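Local coordinates for protein acetone carboxylase alpha subunit (Xanthobacter autotrophicus Py2, PDB 5M45) that belongs to the hydantoinase B/oxoprolinase family and forms the metal-binding alpha subunit of a multi-chain carboxylase, at residues E124-W127 and E128-P131; W216-E219 and S220-V224; A299-D302 and V303-P306; M611-D614 and Y615-Y618. One frame throughout, in Å; residues are numbered along the deposited sequence.

Contact 1: residues E124-W127 and E128-P131; sequences ENNW and EANP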
# COMPACT_ATOMS: atom_id res chain seq x y z
N GLU A 124 1.43 1.08 24.74
CA GLU A 124 2.72 0.43 24.93
C GLU A 124 3.86 1.03 24.11
O GLU A 124 5.03 0.85 24.45
CB GLU A 124 2.55 -1.03 24.56
CG GLU A 124 3.57 -1.96 25.09
CD GLU A 124 3.63 -2.11 26.62
OE1 GLU A 124 4.46 -2.98 26.98
OE2 GLU A 124 3.00 -1.44 27.50
N ASN A 125 3.54 1.71 23.00
CA ASN A 125 4.56 2.31 22.13
C ASN A 125 4.67 3.86 22.25
O ASN A 125 5.31 4.52 21.42
CB ASN A 125 4.30 1.88 20.71
CG ASN A 125 4.64 0.42 20.49
OD1 ASN A 125 5.79 0.09 20.17
ND2 ASN A 125 3.68 -0.47 20.74
N ASN A 126 4.07 4.42 23.30
CA ASN A 126 4.26 5.83 23.67
C ASN A 126 3.76 6.81 22.61
O ASN A 126 4.38 7.86 22.34
CB ASN A 126 5.71 6.10 24.07
CG ASN A 126 5.86 7.35 24.94
OD1 ASN A 126 4.90 7.94 25.39
ND2 ASN A 126 7.10 7.73 25.21
N TRP A 127 2.59 6.49 22.06
CA TRP A 127 1.81 7.44 21.29
C TRP A 127 1.53 8.73 22.09
O TRP A 127 1.36 9.80 21.49
CB TRP A 127 0.48 6.84 20.84
CG TRP A 127 0.36 6.44 19.39
CD1 TRP A 127 -0.64 6.84 18.54
CD2 TRP A 127 1.18 5.54 18.64
NE1 TRP A 127 -0.47 6.28 17.30
CE2 TRP A 127 0.62 5.46 17.32
CE3 TRP A 127 2.34 4.82 18.91
CZ2 TRP A 127 1.18 4.69 16.30
CZ3 TRP A 127 2.90 4.02 17.89
CH2 TRP A 127 2.31 3.98 16.59
N GLU A 128 1.46 8.62 23.43
CA GLU A 128 1.23 9.80 24.28
C GLU A 128 2.30 10.89 24.07
O GLU A 128 1.95 12.07 24.01
CB GLU A 128 1.16 9.38 25.77
CG GLU A 128 0.93 10.51 26.77
CD GLU A 128 0.56 10.00 28.17
OE1 GLU A 128 0.33 8.75 28.31
OE2 GLU A 128 0.50 10.85 29.13
N ALA A 129 3.57 10.51 23.93
CA ALA A 129 4.64 11.49 23.71
C ALA A 129 4.77 11.90 22.23
O ALA A 129 5.16 13.02 21.98
CB ALA A 129 5.98 10.97 24.23
N ASN A 130 4.48 11.00 21.28
CA ASN A 130 4.52 11.31 19.83
C ASN A 130 3.69 10.21 19.11
O ASN A 130 4.03 9.02 19.26
CB ASN A 130 5.97 11.32 19.37
CG ASN A 130 6.15 11.50 17.87
OD1 ASN A 130 5.25 11.35 17.08
ND2 ASN A 130 7.36 11.81 17.47
N PRO A 131 2.64 10.56 18.35
CA PRO A 131 2.28 11.94 17.91
C PRO A 131 1.41 12.74 18.86
O PRO A 131 0.96 13.83 18.47
CB PRO A 131 1.50 11.68 16.62
CG PRO A 131 0.80 10.36 16.92
CD PRO A 131 1.80 9.55 17.70

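Contact 2: residues W216-E219 and S220-V224; sequences WLHE and SQRMV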
# COMPACT_ATOMS: atom_id res chain seq x y z
N TRP A 216 -4.57 12.71 4.08
CA TRP A 216 -5.19 11.41 4.34
C TRP A 216 -6.34 11.10 3.36
O TRP A 216 -6.42 10.00 2.79
CB TRP A 216 -5.70 11.31 5.79
CG TRP A 216 -6.79 10.29 6.02
CD1 TRP A 216 -8.12 10.55 6.20
CD2 TRP A 216 -6.65 8.87 6.05
NE1 TRP A 216 -8.82 9.37 6.36
CE2 TRP A 216 -7.94 8.32 6.28
CE3 TRP A 216 -5.56 8.00 5.93
CZ2 TRP A 216 -8.17 6.93 6.40
CZ3 TRP A 216 -5.79 6.59 6.02
CH2 TRP A 216 -7.08 6.09 6.28
N LEU A 217 -7.23 12.08 3.18
CA LEU A 217 -8.40 11.91 2.31
C LEU A 217 -7.99 11.58 0.86
O LEU A 217 -8.46 10.58 0.30
CB LEU A 217 -9.33 13.15 2.37
CG LEU A 217 -10.05 13.42 3.70
CD1 LEU A 217 -10.69 14.81 3.73
CD2 LEU A 217 -11.11 12.35 4.03
N HIS A 218 -7.08 12.39 0.29
CA HIS A 218 -6.64 12.19 -1.09
C HIS A 218 -5.92 10.83 -1.29
O HIS A 218 -6.16 10.12 -2.27
CB HIS A 218 -5.78 13.36 -1.60
CG HIS A 218 -6.55 14.62 -1.93
ND1 HIS A 218 -6.23 15.42 -3.00
CD2 HIS A 218 -7.65 15.18 -1.36
CE1 HIS A 218 -7.08 16.43 -3.07
NE2 HIS A 218 -7.96 16.30 -2.10
N GLU A 219 -5.06 10.47 -0.34
CA GLU A 219 -4.28 9.24 -0.44
C GLU A 219 -5.13 7.99 -0.33
O GLU A 219 -5.10 7.11 -1.22
CB GLU A 219 -3.17 9.24 0.62
CG GLU A 219 -2.19 8.09 0.49
CD GLU A 219 -1.19 8.07 1.67
OE1 GLU A 219 -1.46 7.25 2.57
OE2 GLU A 219 -0.18 8.85 1.70
N SER A 220 -5.87 7.90 0.77
CA SER A 220 -6.72 6.76 1.04
C SER A 220 -7.69 6.48 -0.10
O SER A 220 -7.82 5.32 -0.54
CB SER A 220 -7.45 6.92 2.41
OG SER A 220 -8.31 8.05 2.46
N GLN A 221 -8.28 7.54 -0.64
CA GLN A 221 -9.33 7.40 -1.65
C GLN A 221 -8.83 6.84 -2.99
O GLN A 221 -9.63 6.23 -3.71
CB GLN A 221 -10.07 8.74 -1.83
CG GLN A 221 -10.96 8.98 -0.59
CD GLN A 221 -11.44 10.42 -0.42
OE1 GLN A 221 -11.39 11.26 -1.33
NE2 GLN A 221 -11.87 10.73 0.79
N ARG A 222 -7.56 7.04 -3.32
CA ARG A 222 -6.95 6.53 -4.56
C ARG A 222 -6.22 5.17 -4.38
O ARG A 222 -5.73 4.60 -5.37
CB ARG A 222 -5.99 7.54 -5.17
CG ARG A 222 -4.67 7.74 -4.41
CD ARG A 222 -3.87 8.95 -4.93
NE ARG A 222 -4.65 10.17 -4.85
CZ ARG A 222 -4.46 11.30 -5.54
NH1 ARG A 222 -5.35 12.29 -5.41
NH2 ARG A 222 -3.38 11.48 -6.31
N MET A 223 -6.19 4.63 -3.17
CA MET A 223 -5.59 3.32 -2.93
C MET A 223 -6.63 2.17 -2.88
O MET A 223 -6.26 1.03 -2.51
CB MET A 223 -4.76 3.35 -1.62
CG MET A 223 -3.54 4.28 -1.63
SD MET A 223 -2.52 4.22 -3.10
CE MET A 223 -1.88 2.52 -3.05
N VAL A 224 -7.87 2.46 -3.23
CA VAL A 224 -8.97 1.48 -3.27
C VAL A 224 -9.75 1.61 -4.61
O VAL A 224 -9.68 2.62 -5.29
CB VAL A 224 -9.94 1.61 -2.05
CG1 VAL A 224 -9.16 1.61 -0.72
CG2 VAL A 224 -10.84 2.84 -2.12
O HOH W 1 -7.75 10.91 -4.42

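Contact 3: residues A299-D302 and V303-P306; sequences AHED and VRVP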
# COMPACT_ATOMS: atom_id res chain seq x y z
N ALA A 299 -1.84 -25.72 -5.76
CA ALA A 299 -1.16 -26.37 -6.91
C ALA A 299 -1.92 -26.23 -8.24
O ALA A 299 -1.29 -26.25 -9.30
CB ALA A 299 -0.83 -27.83 -6.61
N HIS A 300 -3.25 -26.08 -8.17
CA HIS A 300 -4.11 -26.08 -9.37
C HIS A 300 -3.74 -24.89 -10.30
O HIS A 300 -3.43 -23.79 -9.82
CB HIS A 300 -5.60 -25.97 -8.95
CG HIS A 300 -6.58 -26.35 -10.02
ND1 HIS A 300 -7.00 -25.47 -10.99
CD2 HIS A 300 -7.28 -27.49 -10.23
CE1 HIS A 300 -7.90 -26.05 -11.77
NE2 HIS A 300 -8.08 -27.28 -11.34
N GLU A 301 -3.84 -25.11 -11.61
CA GLU A 301 -3.50 -24.07 -12.58
C GLU A 301 -4.36 -22.79 -12.51
O GLU A 301 -3.92 -21.73 -12.96
CB GLU A 301 -3.49 -24.62 -14.02
CG GLU A 301 -4.86 -25.05 -14.55
CD GLU A 301 -4.92 -25.25 -16.06
OE1 GLU A 301 -5.75 -26.10 -16.48
OE2 GLU A 301 -4.18 -24.54 -16.83
N ASP A 302 -5.57 -22.86 -11.96
CA ASP A 302 -6.45 -21.69 -11.86
C ASP A 302 -6.16 -20.83 -10.61
O ASP A 302 -6.86 -19.85 -10.39
CB ASP A 302 -7.93 -22.11 -11.93
CG ASP A 302 -8.36 -22.54 -13.35
OD1 ASP A 302 -7.55 -22.35 -14.29
OD2 ASP A 302 -9.52 -23.01 -13.53
N VAL A 303 -5.14 -21.20 -9.81
CA VAL A 303 -4.58 -20.33 -8.80
C VAL A 303 -3.27 -19.72 -9.37
O VAL A 303 -2.19 -20.33 -9.26
CB VAL A 303 -4.33 -21.06 -7.47
CG1 VAL A 303 -3.79 -20.11 -6.42
CG2 VAL A 303 -5.64 -21.70 -6.95
N ARG A 304 -3.37 -18.52 -9.93
CA ARG A 304 -2.26 -17.88 -10.64
C ARG A 304 -1.54 -16.92 -9.73
O ARG A 304 -1.71 -15.71 -9.83
CB ARG A 304 -2.74 -17.15 -11.90
CG ARG A 304 -3.15 -18.18 -12.89
CD ARG A 304 -3.68 -17.77 -14.26
NE ARG A 304 -4.31 -19.04 -14.67
CZ ARG A 304 -5.05 -19.27 -15.77
NH1 ARG A 304 -5.21 -18.30 -16.69
NH2 ARG A 304 -5.60 -20.50 -15.93
N VAL A 305 -0.74 -17.45 -8.82
CA VAL A 305 0.00 -16.60 -7.90
C VAL A 305 1.37 -16.21 -8.50
O VAL A 305 1.94 -16.94 -9.26
CB VAL A 305 0.15 -17.23 -6.50
CG1 VAL A 305 -1.20 -17.23 -5.77
CG2 VAL A 305 0.77 -18.61 -6.55
N PRO A 306 1.88 -15.01 -8.15
CA PRO A 306 3.07 -14.46 -8.78
C PRO A 306 4.41 -14.90 -8.17
O PRO A 306 5.42 -14.37 -8.59
CB PRO A 306 2.86 -12.95 -8.59
CG PRO A 306 2.22 -12.85 -7.27
CD PRO A 306 1.29 -14.03 -7.22
O HOH W 2 -1.04 -21.26 -12.13

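Contact 4: residues M611-D614 and Y615-Y618; sequences MFSD and YDLY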
# COMPACT_ATOMS: atom_id res chain seq x y z
N MET A 611 -11.34 -13.73 -16.54
CA MET A 611 -12.22 -12.88 -17.39
C MET A 611 -13.64 -13.48 -17.49
O MET A 611 -13.79 -14.69 -17.74
CB MET A 611 -11.62 -12.69 -18.78
CG MET A 611 -10.33 -11.86 -18.79
SD MET A 611 -9.51 -11.79 -20.37
CE MET A 611 -8.69 -13.36 -20.37
N PHE A 612 -14.65 -12.66 -17.24
CA PHE A 612 -16.06 -12.99 -17.51
C PHE A 612 -16.66 -11.86 -18.39
O PHE A 612 -16.27 -10.66 -18.29
CB PHE A 612 -16.91 -13.08 -16.22
CG PHE A 612 -16.78 -14.37 -15.43
CD1 PHE A 612 -15.59 -14.68 -14.76
CD2 PHE A 612 -17.88 -15.20 -15.23
CE1 PHE A 612 -15.48 -15.84 -14.01
CE2 PHE A 612 -17.77 -16.37 -14.47
CZ PHE A 612 -16.57 -16.70 -13.87
N SER A 613 -17.65 -12.23 -19.20
CA SER A 613 -18.42 -11.27 -20.01
C SER A 613 -19.91 -11.39 -19.76
O SER A 613 -20.38 -12.42 -19.26
CB SER A 613 -18.25 -11.55 -21.50
OG SER A 613 -16.88 -11.64 -21.82
N ASP A 614 -20.66 -10.38 -20.22
CA ASP A 614 -22.11 -10.42 -20.16
C ASP A 614 -22.64 -11.73 -20.76
O ASP A 614 -22.13 -12.22 -21.79
CB ASP A 614 -22.76 -9.23 -20.88
CG ASP A 614 -22.82 -7.95 -20.04
OD1 ASP A 614 -22.13 -7.84 -18.98
OD2 ASP A 614 -23.57 -7.00 -20.47
N TYR A 615 -23.64 -12.29 -20.06
CA TYR A 615 -24.32 -13.57 -20.34
C TYR A 615 -23.58 -14.84 -19.82
O TYR A 615 -24.12 -15.94 -19.91
CB TYR A 615 -24.74 -13.72 -21.83
CG TYR A 615 -25.73 -12.67 -22.29
CD1 TYR A 615 -27.09 -12.83 -22.10
CD2 TYR A 615 -25.31 -11.54 -23.02
CE1 TYR A 615 -28.01 -11.92 -22.57
CE2 TYR A 615 -26.21 -10.59 -23.50
CZ TYR A 615 -27.57 -10.80 -23.27
OH TYR A 615 -28.52 -9.90 -23.72
N ASP A 616 -22.39 -14.68 -19.25
CA ASP A 616 -21.71 -15.76 -18.51
C ASP A 616 -22.40 -16.03 -17.16
O ASP A 616 -23.12 -15.15 -16.62
CB ASP A 616 -20.21 -15.45 -18.29
CG ASP A 616 -19.36 -15.50 -19.56
OD1 ASP A 616 -19.85 -15.85 -20.66
OD2 ASP A 616 -18.14 -15.18 -19.45
N LEU A 617 -22.19 -17.25 -16.62
CA LEU A 617 -22.85 -17.70 -15.39
C LEU A 617 -21.86 -18.01 -14.28
O LEU A 617 -20.76 -18.48 -14.54
CB LEU A 617 -23.68 -18.96 -15.65
CG LEU A 617 -24.86 -18.86 -16.62
CD1 LEU A 617 -25.49 -20.23 -16.80
CD2 LEU A 617 -25.89 -17.84 -16.17
N TYR A 618 -22.28 -17.75 -13.04
CA TYR A 618 -21.50 -18.02 -11.81
C TYR A 618 -22.47 -18.54 -10.75
O TYR A 618 -23.50 -17.89 -10.48
CB TYR A 618 -20.83 -16.70 -11.35
CG TYR A 618 -19.92 -16.72 -10.12
CD1 TYR A 618 -20.42 -16.95 -8.82
CD2 TYR A 618 -18.54 -16.43 -10.24
CE1 TYR A 618 -19.60 -16.95 -7.71
CE2 TYR A 618 -17.71 -16.43 -9.12
CZ TYR A 618 -18.24 -16.68 -7.85
OH TYR A 618 -17.43 -16.66 -6.72
O HOH W 3 -21.29 -14.77 -22.56

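Contact 1: residues E124-W127 and E128-P131
In the loop leading from helix 111-124 to strand 138-141, the chain bends back on itself between Asn126 and Pro131, and Pro131 packs on Trp127. Asn126 stands at positive phi (63°), a conformation asparagine tolerates better than most residues. From there two of its oxygens address the amide of Ala129. The stronger bond runs from Ala129 N to Asn126 OD1 (3.2 Å), and it meets the side-chain oxygen from above the amide plane. Asn126 O takes two weak bonds, from Ala129 N and from Asn130 N. The Asn126 side-chain amide lies against the small Ala129 methyl, OD1 3.4 Å from CB. Farther along, Pro131 CD sits over a face of the Trp127 indole, 3.8 Å from the centroid of the five-membered ring. The cis peptide before Pro131 is part of the bend, and Trp127 CA sends a C-H toward Asn130 O (3.4 Å). The Trp127 ring also meets His218 of the second subunit edge-to-face. Bonds within the bend are modest or weak, while Trp127 NE1 is held by Cys203 O and the Asn130 amide by Arg214 N and Leu212 O of the second subunit; the bend's shape therefore probably depends on that subunit as well.

Contact 2: residues W216-E219 and S220-V224
Ser220 lies against Trp216 one helical turn earlier, and this is the tight part of the contact. The Ser220 CB is centred over the six-membered ring of the indole, 3.8 Å from its centroid, a CH-pi contact 5° off the ring normal; the short serine side chain lets CB lie close over the ring. With chi1 at 62°, OG sits between the backbone N and the carbonyl carbon and turns back to Trp216 O, 2.7 Å away. Ser220 N reaches the same oxygen at 3.0 Å from the opposite face of the carbonyl, so two donors grip one acceptor and the hydroxyl's proton is spent within the helix. Leu217 and Gln221 run side by side, with CD2 3.7 Å from NE2, while Gln221 N bonds to Leu217 O.

The less closely packed side is polar, bridged by one water and covered by the second subunit. Here Arg222, bent at chi3, delivers NE to His218 O at 3.0 Å from above the carbonyl plane. The water donates to His218 O (2.8 Å) and accepts from Arg222 NH1. Tyr121 OH of the second subunit bonds to both His218 ND1 and Arg222 NH1, and Asp143 of that subunit forms a salt bridge with Arg222. Bonding over four residues gives way to the three-residue link from Arg222 N to Glu219 O (3.2 Å), as often seen near the C-terminal end of an alpha helix.

Contact 3: residues A299-D302 and V303-P306
Three hydrogen bonds, a salt bridge and a water bridge join His300, Glu301 and Asp302 to one another and to Val303 and Arg304. Among the hydrogen bonds, Val303 N to His300 O (3.1 Å) closes a type I beta turn. Within that turn Asp302 N donates to His300 ND1 (3.1 Å), so the N-H meets the imidazole at its edge, which fixes the ring's rotation and uses ND1 as acceptor. Arg304 NE gives the straightest bond, 172° at the hydrogen, to Glu301 O at 3.2 Å, and the oxygen lies in the guanidinium plane. A chi1 of -70° turns the extended arginine chain toward the turn, so that NE arrives at this oxygen.

The electrostatic part is the salt bridge from Arg304 NH2 to Asp302 OD1 (3.1 Å), with the carboxylate and guanidinium planes 59° apart; Glu301 OE2 lies farther off and contributes charge alone. A water donates to Glu301 O and Val303 O, joining the second and last residues of the turn. Arg304 also packs on Val305 of the second subunit.

The whole lies in the loop between strands 286-297 and 313-324. Asp302 OD2 forms salt bridges with Arg559 of strand 559-563 and Lys600 of strand 598-602, bringing the loop against a second sheet.

Contact 4: residues M611-D614 and Y615-Y618
A chi1 of -70° sets the carboxylate of Asp616 beside its own backbone N and opposite its carbonyl carbon, which carries OD2 up to the amide of Ser613. Phe612 has a similar first torsion (-79°), whereas Tyr618 CG is anti to its backbone N, and these settings bring the two rings together across the bend. Ser613 N donates to Asp616 OD2 at 3.0 Å along a nearly straight line, meeting the carboxylate from above its plane. The return bond, from Asp616 N to Ser613 O, is also 3.0 Å. The aspartate side chain thus stands in the place a backbone carbonyl often takes in a hairpin, and Ser613 is gripped through both its N-H and its C=O. OD2 also accepts from His563 ND1, while a water donates to Asp616 OD1 (2.6 Å) and to Asp614 O (2.8 Å), spanning the corner.

The apolar part is built from Phe612 and Tyr618. Phe612 CD2 comes within 3.9 Å of Asp616 CB, and CZ touches Tyr618 CD2 at 4.1 Å, near the plane of the tyrosine ring, with the two side chains crossing at about a right angle. Aromatic residues suit this buried flank, where Tyr618 OH finds Phe535 O as its acceptor.

At the corner itself Tyr615 takes a positive phi of 82°, an uncommon choice for a bulky residue. Its ring packs on helix 567-573. With Ser613 and Asp616 at its ends, this is a type II beta turn, here reversing the chain between strand 610-612 of one antiparallel sheet and strand 617-621 of another.

In the fold
Contact 2 is buried and helical, contact 1 lies at the surface, and contacts 3 and 4 are partly buried turns. All four touch the second subunit. Contact 1 lies in the loop before strand 138-141 and contact 2 on the helix after strand 211-212, both strands of one antiparallel sheet; the two meet across the subunit interface, where Trp127 packs on His218 of the second subunit. Contacts 3 and 4, with nearest atoms about 7 Å apart, both reach the sheet containing strand 559-563. Contact 1 relies on modest amide bonds and a proline over an indole, contact 2 on helix bonding, a serine over an indole and an arginine link, contact 3 on charge, contact 4 on a carboxylate and aromatic packing.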